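Local coordinates for thiol peroxidase (Aquifex aeolicus, PDB 2YZH), which probably reduces hydrogen peroxide and organic hydroperoxides to water and alcohols at the expense of thioredoxin, protecting the cell from oxidative stress, at residues E29-T34 and E39-G44; Q50-V55 and E117-L122; S57-V62 and P90-R95; E72-A75 and G79-V82; V136-K141 and N165-L170. One frame throughout, in Å; residues are numbered along the deposited sequence.

Interaction 1 (E29-T34 and E39-G44); sequences EAVVVT and EKIVGG
V31 CG2 and I41 CD1 meet at 3.4 Å, tight for two methyl carbons. The side chains lie side by side on one face of an antiparallel beta hairpin. I41 CG1 stands beside its backbone N (chi1 -56°), and a second bend (chi2 -54°) carries CD1 to V31. On the other face A30 CB rests 3.6 Å from V42 CG2, and V32 CG2 touches V42 CG1, the two side chains crossing at about a right angle. Between the faces run four backbone hydrogen bonds. A30 and V42 exchange one pair, and V32 and K40 the other; K40 N to V32 O is the shortest at 2.8 Å. V31-I41 and V33-E39 are the non-hydrogen-bonded pairs.

E39 leans its OE1 on V31 CG1 at 3.6 Å, while its OE2 forms a salt bridge with R112. K40 NZ leads away and hydrogen-bonds to T83 OG1. At the far end E29 CG packs on G44 CA, and one water donates to both E29 OE2 and G43 O. E29 OE2 lies close to E29 OE2 of the second subunit, so its ionisation may be shifted. The backbone bonds fix the pairing, and E39 and K40 find their polar partners beyond the hairpin.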
# COMPACT_ATOMS: atom_id res chain seq x y z
N GLU D 29 12.94 11.15 -2.10
CA GLU D 29 12.18 11.59 -3.26
C GLU D 29 10.76 11.06 -3.12
O GLU D 29 10.54 9.94 -2.66
CB GLU D 29 12.80 11.09 -4.56
CG GLU D 29 14.14 11.73 -4.87
CD GLU D 29 14.62 11.47 -6.29
OE1 GLU D 29 14.12 10.52 -6.93
OE2 GLU D 29 15.51 12.21 -6.75
N ALA D 30 9.80 11.88 -3.52
CA ALA D 30 8.41 11.50 -3.47
C ALA D 30 7.81 11.76 -4.84
O ALA D 30 7.91 12.86 -5.37
CB ALA D 30 7.67 12.33 -2.42
N VAL D 31 7.22 10.72 -5.42
CA VAL D 31 6.60 10.82 -6.73
C VAL D 31 5.14 11.16 -6.51
O VAL D 31 4.34 10.31 -6.11
CB VAL D 31 6.71 9.49 -7.49
CG1 VAL D 31 6.06 9.63 -8.87
CG2 VAL D 31 8.17 9.09 -7.62
N VAL D 32 4.79 12.43 -6.75
CA VAL D 32 3.43 12.90 -6.55
C VAL D 32 2.74 13.25 -7.87
O VAL D 32 3.38 13.37 -8.92
CB VAL D 32 3.44 14.13 -5.59
CG1 VAL D 32 3.87 13.68 -4.19
CG2 VAL D 32 4.39 15.21 -6.10
N VAL D 33 1.42 13.42 -7.80
CA VAL D 33 0.63 13.71 -9.00
C VAL D 33 0.01 15.10 -8.95
O VAL D 33 -0.70 15.43 -7.99
CB VAL D 33 -0.50 12.65 -9.16
CG1 VAL D 33 -1.25 12.87 -10.47
CG2 VAL D 33 0.09 11.24 -9.13
N THR D 34 0.27 15.92 -9.97
CA THR D 34 -0.27 17.27 -10.03
C THR D 34 -1.71 17.28 -10.57
O THR D 34 -2.20 16.26 -11.04
CB THR D 34 0.62 18.21 -10.88
OG1 THR D 34 0.89 17.61 -12.15
CG2 THR D 34 1.95 18.46 -10.17
N GLU D 39 3.07 13.47 -13.26
CA GLU D 39 3.81 13.17 -12.04
C GLU D 39 4.99 14.12 -11.88
O GLU D 39 5.67 14.47 -12.84
CB GLU D 39 4.31 11.72 -12.05
CG GLU D 39 3.18 10.70 -12.12
CD GLU D 39 3.64 9.28 -11.86
OE1 GLU D 39 4.81 8.97 -12.16
OE2 GLU D 39 2.83 8.48 -11.34
N LYS D 40 5.21 14.53 -10.64
CA LYS D 40 6.30 15.44 -10.31
C LYS D 40 7.10 14.79 -9.19
O LYS D 40 6.54 14.07 -8.37
CB LYS D 40 5.74 16.78 -9.82
CG LYS D 40 6.79 17.73 -9.27
CD LYS D 40 6.17 19.01 -8.73
CE LYS D 40 7.24 19.94 -8.16
NZ LYS D 40 6.66 21.15 -7.52
N ILE D 41 8.40 15.03 -9.18
CA ILE D 41 9.26 14.50 -8.14
C ILE D 41 9.64 15.62 -7.19
O ILE D 41 10.14 16.66 -7.63
CB ILE D 41 10.58 13.93 -8.71
CG1 ILE D 41 10.28 12.87 -9.78
CG2 ILE D 41 11.44 13.38 -7.57
CD1 ILE D 41 9.37 11.77 -9.33
N VAL D 42 9.38 15.44 -5.90
CA VAL D 42 9.76 16.44 -4.91
C VAL D 42 10.80 15.75 -4.03
O VAL D 42 10.79 14.53 -3.89
CB VAL D 42 8.58 16.92 -4.04
CG1 VAL D 42 7.53 17.58 -4.93
CG2 VAL D 42 7.99 15.77 -3.26
N GLY D 43 11.72 16.53 -3.46
CA GLY D 43 12.76 15.94 -2.64
C GLY D 43 14.00 15.69 -3.47
O GLY D 43 14.08 16.11 -4.62
N GLY D 44 14.98 14.99 -2.89
CA GLY D 44 16.21 14.74 -3.61
C GLY D 44 16.93 16.05 -3.83
O GLY D 44 16.49 17.09 -3.34
O HOH W 1 15.00 15.37 -7.25

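Interaction 2 (Q50-V55 and E117-L122); sequences QVIITV and EKYGVL
This is a buried contact made by side chains alone, mostly carbon against carbon, between an interior strand of the thioredoxin-fold sheet and the loop that crosses one of its faces. Strand 49-54 supplies I52 and T54, two residues apart and pointing the same way. The loop supplies Y119, from a short 3-10 turn, and V121. No hydrogen bond joins the two segments. The closest CA atoms, those of T54 and V121, are still 8.0 Å apart.

I52 reaches the phenol end of Y119. Its CD1 lies 3.6 Å from Y119 OH and 4.0 Å from Y119 CZ, and the two side chains cross at about a right angle. With chi2 near 173° the I52 chain runs straight out, which takes CD1 that far. The hydroxyl of Y119 is hydrogen-bonded to P28 O. Its ring makes a T-shaped (edge-to-face) stack with F137 of strand 135-139, the neighbour of 49-54 in the sheet. These two contacts hold the ring in place.

T54 divides its branches between two tasks. OG1 bonds to A133 O, while CG2 turns to the loop. The side chain of T54 lies about 9 Å from that of C63, the predicted peroxidatic cysteine. T54 CG2 and V121 CG2 meet tip to tip, methyl to methyl, at 4.2 Å.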
# COMPACT_ATOMS: atom_id res chain seq x y z
N GLN D 50 13.85 23.74 -2.16
CA GLN D 50 12.52 23.16 -2.17
C GLN D 50 11.80 23.31 -0.84
O GLN D 50 12.39 23.15 0.22
CB GLN D 50 12.59 21.66 -2.49
CG GLN D 50 13.33 21.30 -3.75
CD GLN D 50 13.35 19.80 -3.96
OE1 GLN D 50 12.30 19.17 -4.12
NE2 GLN D 50 14.54 19.21 -3.95
N VAL D 51 10.51 23.63 -0.92
CA VAL D 51 9.68 23.77 0.26
C VAL D 51 8.52 22.80 0.08
O VAL D 51 7.70 22.96 -0.82
CB VAL D 51 9.13 25.21 0.42
CG1 VAL D 51 8.25 25.30 1.66
CG2 VAL D 51 10.28 26.20 0.50
N ILE D 52 8.47 21.79 0.94
CA ILE D 52 7.42 20.78 0.89
C ILE D 52 6.52 20.98 2.10
O ILE D 52 6.96 20.86 3.24
CB ILE D 52 8.03 19.37 0.90
CG1 ILE D 52 8.98 19.21 -0.29
CG2 ILE D 52 6.94 18.32 0.86
CD1 ILE D 52 9.77 17.92 -0.28
N ILE D 53 5.26 21.28 1.83
CA ILE D 53 4.28 21.53 2.87
C ILE D 53 3.23 20.42 2.87
O ILE D 53 2.52 20.24 1.89
CB ILE D 53 3.58 22.89 2.61
CG1 ILE D 53 4.63 24.00 2.55
CG2 ILE D 53 2.52 23.16 3.68
CD1 ILE D 53 4.14 25.32 1.98
N THR D 54 3.15 19.66 3.95
CA THR D 54 2.16 18.59 4.00
C THR D 54 0.94 19.01 4.79
O THR D 54 1.04 19.71 5.80
CB THR D 54 2.75 17.29 4.59
OG1 THR D 54 3.22 17.53 5.92
CG2 THR D 54 3.90 16.78 3.72
N VAL D 55 -0.23 18.60 4.31
CA VAL D 55 -1.48 18.90 4.99
C VAL D 55 -2.43 17.71 4.90
O VAL D 55 -2.33 16.88 3.99
CB VAL D 55 -2.20 20.15 4.37
CG1 VAL D 55 -1.27 21.36 4.40
CG2 VAL D 55 -2.66 19.85 2.94
N GLU D 117 5.37 8.96 3.42
CA GLU D 117 5.57 8.14 4.61
C GLU D 117 7.06 8.21 4.91
O GLU D 117 7.50 8.09 6.06
CB GLU D 117 5.19 6.67 4.35
CG GLU D 117 5.42 5.77 5.57
CD GLU D 117 5.22 4.29 5.27
OE1 GLU D 117 4.33 3.95 4.46
OE2 GLU D 117 5.95 3.46 5.86
N LYS D 118 7.86 8.40 3.86
CA LYS D 118 9.31 8.46 4.00
C LYS D 118 9.78 9.71 4.73
O LYS D 118 10.95 9.82 5.09
CB LYS D 118 9.98 8.37 2.62
CG LYS D 118 9.78 7.01 1.95
CD LYS D 118 10.15 7.05 0.48
CE LYS D 118 9.85 5.70 -0.18
NZ LYS D 118 9.92 5.79 -1.66
N TYR D 119 8.86 10.65 4.95
CA TYR D 119 9.18 11.88 5.65
C TYR D 119 8.71 11.84 7.10
O TYR D 119 8.83 12.82 7.83
CB TYR D 119 8.57 13.09 4.93
CG TYR D 119 9.40 13.60 3.76
CD1 TYR D 119 9.48 12.89 2.57
CD2 TYR D 119 10.12 14.80 3.87
CE1 TYR D 119 10.25 13.36 1.50
CE2 TYR D 119 10.89 15.27 2.81
CZ TYR D 119 10.95 14.55 1.63
OH TYR D 119 11.73 15.01 0.59
N GLY D 120 8.16 10.70 7.50
CA GLY D 120 7.69 10.54 8.86
C GLY D 120 6.44 11.32 9.23
O GLY D 120 6.22 11.59 10.41
N VAL D 121 5.62 11.67 8.25
CA VAL D 121 4.41 12.43 8.53
C VAL D 121 3.11 11.67 8.27
O VAL D 121 2.03 12.25 8.33
CB VAL D 121 4.41 13.78 7.75
CG1 VAL D 121 5.55 14.66 8.25
CG2 VAL D 121 4.55 13.54 6.26
N LEU D 122 3.20 10.37 7.99
CA LEU D 122 1.99 9.58 7.78
C LEU D 122 1.40 9.25 9.15
O LEU D 122 2.09 8.69 10.00
CB LEU D 122 2.32 8.27 7.04
CG LEU D 122 1.11 7.37 6.78
CD1 LEU D 122 0.16 8.06 5.82
CD2 LEU D 122 1.58 6.03 6.22

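Interaction 3 (S57-V62 and P90-R95); sequences SLDTPV and PFAQKR
L58 and D59 sit in a type I beta turn from S57 to T60 and lie beside the first turns of helix 90-100, with L58 CA 6.8 Å from Q93 CA. No hydrogen bond crosses between the segments.

L58 points toward the helix. Its CD1 lies against the amide end of Q93, 3.8 Å from NE2 and 4.0 Å from CG of Q93, and the side chains cross obliquely. Q93 CG stands beside its own backbone N (chi1 -60°), and the chain then runs out extended, which brings its CG and NE2 against L58 CD1. NE2 also makes weak hydrogen bonds to S86 OG and A108 O. D59 meets A92 with its carboxylate: OD2 is 3.6 Å from A92 CB. Outside the two segments, D59 OD1 forms a salt bridge with R95 of the fourth subunit. A92 and D59 also pack on D59 and A92 of that subunit, so this patch belongs to a subunit interface as well.

The turn is held from within. S57 OG accepts from D59 N at 3.1 Å, an ST turn. S57 O accepts from both T60 N and T60 OG1, the latter at 2.8 Å and in the carbonyl plane. The D88 carboxylate is hydrogen-bonded to S57 OG and L58 N, which ties the turn to the chain just before helix 90-100.

T60 occupies the N-cap of helix 61-73, which carries C63, predicted to form the sulfenic acid intermediate. A loop leading into the N-terminal turn of a helix that bears the reactive cysteine is the active-site setting of peroxiredoxins.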
# COMPACT_ATOMS: atom_id res chain seq x y z
N SER D 57 -5.79 17.66 4.33
CA SER D 57 -6.66 17.75 3.17
C SER D 57 -7.03 19.17 2.80
O SER D 57 -7.45 19.96 3.65
CB SER D 57 -7.96 16.97 3.41
OG SER D 57 -8.86 17.14 2.33
N LEU D 58 -6.88 19.50 1.52
CA LEU D 58 -7.21 20.83 1.04
C LEU D 58 -8.72 21.08 1.11
O LEU D 58 -9.17 22.20 0.86
CB LEU D 58 -6.72 21.00 -0.40
CG LEU D 58 -5.21 20.96 -0.60
CD1 LEU D 58 -4.87 21.00 -2.08
CD2 LEU D 58 -4.56 22.13 0.12
N ASP D 59 -9.49 20.06 1.46
CA ASP D 59 -10.94 20.22 1.57
C ASP D 59 -11.39 20.52 3.00
O ASP D 59 -12.56 20.34 3.34
CB ASP D 59 -11.66 18.98 1.05
CG ASP D 59 -11.82 18.99 -0.46
OD1 ASP D 59 -12.06 20.09 -1.02
OD2 ASP D 59 -11.73 17.92 -1.09
N THR D 60 -10.45 20.98 3.82
CA THR D 60 -10.76 21.35 5.20
C THR D 60 -10.33 22.81 5.34
O THR D 60 -9.34 23.24 4.75
CB THR D 60 -10.01 20.47 6.23
OG1 THR D 60 -8.60 20.65 6.09
CG2 THR D 60 -10.36 19.00 6.01
N PRO D 61 -11.09 23.60 6.13
CA PRO D 61 -10.82 25.02 6.36
C PRO D 61 -9.38 25.39 6.73
O PRO D 61 -8.80 26.30 6.15
CB PRO D 61 -11.81 25.38 7.47
CG PRO D 61 -12.96 24.48 7.18
CD PRO D 61 -12.26 23.17 6.91
N VAL D 62 -8.81 24.68 7.70
CA VAL D 62 -7.45 24.98 8.14
C VAL D 62 -6.41 24.82 7.04
O VAL D 62 -5.55 25.68 6.86
CB VAL D 62 -7.05 24.10 9.34
CG1 VAL D 62 -5.60 24.37 9.73
CG2 VAL D 62 -7.97 24.39 10.52
N PRO D 90 -6.12 14.12 -7.12
CA PRO D 90 -5.86 15.29 -7.97
C PRO D 90 -7.14 16.04 -8.35
O PRO D 90 -7.13 17.26 -8.50
CB PRO D 90 -5.18 14.67 -9.19
CG PRO D 90 -4.44 13.50 -8.61
CD PRO D 90 -5.47 12.91 -7.67
N PHE D 91 -8.25 15.31 -8.48
CA PHE D 91 -9.52 15.93 -8.86
C PHE D 91 -10.00 16.96 -7.85
O PHE D 91 -10.59 17.97 -8.22
CB PHE D 91 -10.57 14.86 -9.08
CG PHE D 91 -10.12 13.76 -9.99
CD1 PHE D 91 -9.88 14.02 -11.34
CD2 PHE D 91 -9.88 12.49 -9.50
CE1 PHE D 91 -9.40 13.03 -12.18
CE2 PHE D 91 -9.40 11.48 -10.34
CZ PHE D 91 -9.16 11.75 -11.68
N ALA D 92 -9.75 16.70 -6.57
CA ALA D 92 -10.16 17.63 -5.52
C ALA D 92 -9.18 18.80 -5.47
O ALA D 92 -9.57 19.94 -5.23
CB ALA D 92 -10.20 16.92 -4.17
N GLN D 93 -7.90 18.51 -5.69
CA GLN D 93 -6.88 19.55 -5.67
C GLN D 93 -7.10 20.53 -6.82
O GLN D 93 -6.86 21.73 -6.68
CB GLN D 93 -5.47 18.95 -5.77
CG GLN D 93 -5.11 18.00 -4.64
CD GLN D 93 -3.61 17.89 -4.43
OE1 GLN D 93 -2.84 17.90 -5.40
NE2 GLN D 93 -3.18 17.79 -3.18
N LYS D 94 -7.56 20.02 -7.96
CA LYS D 94 -7.80 20.88 -9.11
C LYS D 94 -8.93 21.85 -8.80
O LYS D 94 -8.82 23.05 -9.05
CB LYS D 94 -8.16 20.04 -10.34
CG LYS D 94 -8.20 20.83 -11.63
CD LYS D 94 -8.54 19.94 -12.82
CE LYS D 94 -8.41 20.70 -14.13
NZ LYS D 94 -7.01 21.18 -14.34
N ARG D 95 -10.01 21.33 -8.23
CA ARG D 95 -11.17 22.15 -7.88
C ARG D 95 -10.75 23.22 -6.87
O ARG D 95 -11.22 24.36 -6.92
CB ARG D 95 -12.27 21.27 -7.29
CG ARG D 95 -12.53 20.02 -8.11
CD ARG D 95 -13.74 20.16 -9.03
NE ARG D 95 -14.94 19.61 -8.39
CZ ARG D 95 -16.09 19.39 -9.01
NH1 ARG D 95 -16.21 19.67 -10.30
NH2 ARG D 95 -17.11 18.88 -8.34

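Interaction 4 (E72-A75 and G79-V82); sequences EIMA and GVDV
M74 lays its terminal methyl on the valines of the strand that follows. M74 CE is 3.3 Å from V82 CG2, closer than carbons usually pack. The same methyl also touches V80, where CG1 and CG2 are both at 4.0 Å from M74 CE. M74 crosses V80 at about a right angle and V82 obliquely. M74 CG makes a looser touch on V82 CG2 at 4.1 Å.

The methionine gets there by folding. Its chain bends at chi2 (-58°) and again at chi3 (-78°), which brings CE rather than SD to the strand. V82 turns CG2 to the methionine because CG2 stands beside the backbone N, with CG1 anti to it (chi1 -174°).

The contact lies in the beta-alpha-beta unit of strand 49-54, helix 61-73 and strand 80-86, part of the thioredoxin fold. M74 comes directly after the helix, and V80 and V82 open the returning strand. The contact thus lies where the chain turns back from helix to strand. V51 of the neighbouring strand packs on both valines, and I53 packs on V82. V167 of helix 160-170 packs on V80. D81 points away from M74, and its carboxylate makes a weak, long ion pair with K40 NZ.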
# COMPACT_ATOMS: atom_id res chain seq x y z
N GLU D 72 0.38 33.42 -0.81
CA GLU D 72 0.57 34.86 -0.71
C GLU D 72 2.01 35.28 -0.41
O GLU D 72 2.60 36.07 -1.15
CB GLU D 72 -0.32 35.43 0.39
CG GLU D 72 -1.80 35.48 0.06
CD GLU D 72 -2.64 35.84 1.27
OE1 GLU D 72 -2.27 36.80 1.99
OE2 GLU D 72 -3.66 35.16 1.51
N ILE D 73 2.57 34.75 0.67
CA ILE D 73 3.92 35.09 1.10
C ILE D 73 5.07 34.61 0.22
O ILE D 73 6.19 35.11 0.34
CB ILE D 73 4.17 34.62 2.55
CG1 ILE D 73 4.00 33.11 2.66
CG2 ILE D 73 3.22 35.34 3.50
CD1 ILE D 73 4.19 32.57 4.06
N MET D 74 4.81 33.63 -0.64
CA MET D 74 5.85 33.12 -1.52
C MET D 74 5.73 33.75 -2.91
O MET D 74 6.51 33.46 -3.81
CB MET D 74 5.76 31.60 -1.65
CG MET D 74 5.92 30.82 -0.36
SD MET D 74 7.47 31.12 0.50
CE MET D 74 8.61 30.13 -0.45
N ALA D 75 4.73 34.62 -3.08
CA ALA D 75 4.49 35.28 -4.36
C ALA D 75 5.72 35.95 -4.96
O ALA D 75 6.37 36.78 -4.32
CB ALA D 75 3.37 36.31 -4.20
N GLY D 79 14.27 31.49 -7.11
CA GLY D 79 15.09 30.43 -6.55
C GLY D 79 14.45 29.44 -5.59
O GLY D 79 15.16 28.78 -4.83
N VAL D 80 13.13 29.32 -5.62
CA VAL D 80 12.45 28.39 -4.73
C VAL D 80 11.33 27.64 -5.45
O VAL D 80 10.74 28.15 -6.41
CB VAL D 80 11.85 29.12 -3.50
CG1 VAL D 80 10.65 29.96 -3.92
CG2 VAL D 80 11.46 28.11 -2.43
N ASP D 81 11.06 26.42 -5.01
CA ASP D 81 10.00 25.60 -5.59
C ASP D 81 9.16 25.10 -4.42
O ASP D 81 9.61 24.27 -3.64
CB ASP D 81 10.62 24.43 -6.36
CG ASP D 81 9.57 23.54 -6.99
OD1 ASP D 81 8.71 24.06 -7.73
OD2 ASP D 81 9.62 22.32 -6.76
N VAL D 82 7.95 25.64 -4.29
CA VAL D 82 7.05 25.28 -3.19
C VAL D 82 5.91 24.36 -3.62
O VAL D 82 5.17 24.65 -4.55
CB VAL D 82 6.45 26.56 -2.55
CG1 VAL D 82 5.63 26.20 -1.33
CG2 VAL D 82 7.56 27.53 -2.19

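Interaction 5 (V136-K141 and N165-L170); sequences VFIIDK and NKVKEL
I138 carries this contact, using both of its branches. Its CG2 presses on L170 CD1 at 3.4 Å, tighter than ordinary carbon packing. Its CD1 lies 3.7 Å from both CB and CG of K166, and 3.9 Å from V167 CG2. With CG1 beside the backbone N (chi1 -62°) and the chain extended beyond it, CD1 goes to K166 and V167; CG2, anti to N, meets L170.

K166 and L170 point toward the strand; V167 reaches it from the side with CG2. Strand 136-139 and helix 165-170 run nearly parallel, 5° apart, with their axes 9.9 Å from each other. In this thioredoxin-like fold the C-terminal helix 160-170 lies along one face of the central sheet. V49 of the adjoining strand touches both I138 and L170, and V51 touches V167. Y147, on the other flanking strand, packs on I138 and K166.

K166 offers only its aliphatic base to I138. The chain then bends at chi2 (62°) and leads the ammonium away from the strand. NZ forms a salt bridge with E169 OE1 at 2.7 Å, one turn on in the same helix, and meets the oxygen on its syn side, somewhat out of the carboxylate plane.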
# COMPACT_ATOMS: atom_id res chain seq x y z
N VAL D 136 6.22 21.10 7.56
CA VAL D 136 6.93 21.87 6.55
C VAL D 136 8.38 21.43 6.53
O VAL D 136 9.01 21.29 7.57
CB VAL D 136 6.89 23.38 6.84
CG1 VAL D 136 7.68 24.13 5.76
CG2 VAL D 136 5.45 23.86 6.86
N PHE D 137 8.89 21.21 5.32
CA PHE D 137 10.28 20.81 5.13
C PHE D 137 10.89 21.76 4.13
O PHE D 137 10.22 22.19 3.20
CB PHE D 137 10.35 19.39 4.54
CG PHE D 137 9.74 18.34 5.41
CD1 PHE D 137 10.47 17.78 6.45
CD2 PHE D 137 8.42 17.94 5.21
CE1 PHE D 137 9.88 16.84 7.30
CE2 PHE D 137 7.83 17.01 6.05
CZ PHE D 137 8.57 16.45 7.10
N ILE D 138 12.15 22.10 4.34
CA ILE D 138 12.85 22.95 3.39
C ILE D 138 14.10 22.15 3.03
O ILE D 138 14.86 21.75 3.91
CB ILE D 138 13.24 24.31 3.99
CG1 ILE D 138 11.98 25.07 4.39
CG2 ILE D 138 14.00 25.12 2.95
CD1 ILE D 138 12.26 26.41 5.05
N ILE D 139 14.27 21.91 1.74
CA ILE D 139 15.39 21.13 1.24
C ILE D 139 16.38 22.05 0.52
O ILE D 139 15.97 22.86 -0.31
CB ILE D 139 14.90 20.05 0.24
CG1 ILE D 139 13.70 19.31 0.83
CG2 ILE D 139 16.03 19.10 -0.11
CD1 ILE D 139 13.91 18.74 2.23
N ASP D 140 17.66 21.93 0.84
CA ASP D 140 18.67 22.77 0.18
C ASP D 140 19.06 22.20 -1.18
O ASP D 140 18.62 21.10 -1.55
CB ASP D 140 19.91 22.94 1.06
CG ASP D 140 20.62 21.63 1.37
OD1 ASP D 140 20.60 20.71 0.52
OD2 ASP D 140 21.22 21.53 2.46
N LYS D 141 19.87 22.94 -1.92
CA LYS D 141 20.30 22.51 -3.24
C LYS D 141 21.08 21.20 -3.23
O LYS D 141 21.22 20.55 -4.26
CB LYS D 141 21.15 23.59 -3.91
CG LYS D 141 20.40 24.84 -4.32
CD LYS D 141 21.33 25.79 -5.06
CE LYS D 141 20.60 27.00 -5.59
NZ LYS D 141 21.54 27.93 -6.28
N ASN D 165 11.53 33.18 6.52
CA ASN D 165 12.87 33.65 6.87
C ASN D 165 13.95 32.63 6.53
O ASN D 165 15.02 33.00 6.05
CB ASN D 165 12.94 34.00 8.35
CG ASN D 165 11.91 35.05 8.75
OD1 ASN D 165 11.70 36.03 8.03
ND2 ASN D 165 11.28 34.86 9.91
N LYS D 166 13.67 31.36 6.78
CA LYS D 166 14.63 30.31 6.49
C LYS D 166 14.89 30.23 4.99
O LYS D 166 16.04 30.13 4.55
CB LYS D 166 14.13 28.96 7.02
CG LYS D 166 15.14 27.84 6.88
CD LYS D 166 16.39 28.12 7.69
CE LYS D 166 17.42 27.03 7.50
NZ LYS D 166 18.64 27.26 8.33
N VAL D 167 13.82 30.25 4.20
CA VAL D 167 13.96 30.19 2.75
C VAL D 167 14.89 31.31 2.28
O VAL D 167 15.80 31.07 1.49
CB VAL D 167 12.59 30.35 2.06
CG1 VAL D 167 12.77 30.34 0.55
CG2 VAL D 167 11.66 29.22 2.47
N LYS D 168 14.66 32.52 2.78
CA LYS D 168 15.48 33.67 2.41
C LYS D 168 16.94 33.42 2.78
O LYS D 168 17.85 33.73 2.00
CB LYS D 168 14.98 34.93 3.12
CG LYS D 168 13.58 35.34 2.72
CD LYS D 168 13.15 36.61 3.42
CE LYS D 168 11.76 37.04 2.98
NZ LYS D 168 11.71 37.25 1.50
N GLU D 169 17.15 32.87 3.97
CA GLU D 169 18.49 32.58 4.45
C GLU D 169 19.21 31.63 3.49
O GLU D 169 20.40 31.79 3.22
CB GLU D 169 18.42 31.94 5.83
CG GLU D 169 19.77 31.73 6.49
CD GLU D 169 19.73 30.62 7.53
OE1 GLU D 169 19.63 29.44 7.12
OE2 GLU D 169 19.78 30.93 8.74
N LEU D 170 18.48 30.64 2.98
CA LEU D 170 19.06 29.67 2.06
C LEU D 170 19.23 30.27 0.67
O LEU D 170 19.92 29.69 -0.18
CB LEU D 170 18.18 28.42 1.99
CG LEU D 170 17.98 27.65 3.30
CD1 LEU D 170 17.15 26.41 3.04
CD2 LEU D 170 19.33 27.27 3.88

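From the N terminus, interaction 1 closes a short hairpin at one edge of the mixed sheet. Interaction 2 then opens on strand 49-54 and closes a long loop at residues 117-122. Interaction 3 is nested inside that loop and joins the turn before helix 61-73 to helix 90-100. Interaction 4 is nested within interaction 3, at the return from helix 61-73 to strand 80-86. Interaction 5 follows in series and sets the C-terminal helix on the sheet. G43 N hydrogen-bonds to Q50 OE1 between interactions 1 and 2. Interactions 4 and 5 touch on the same side of the chain's centre. Interactions 3 and 5 lie on opposite sides of it, about 25 Å apart between centres.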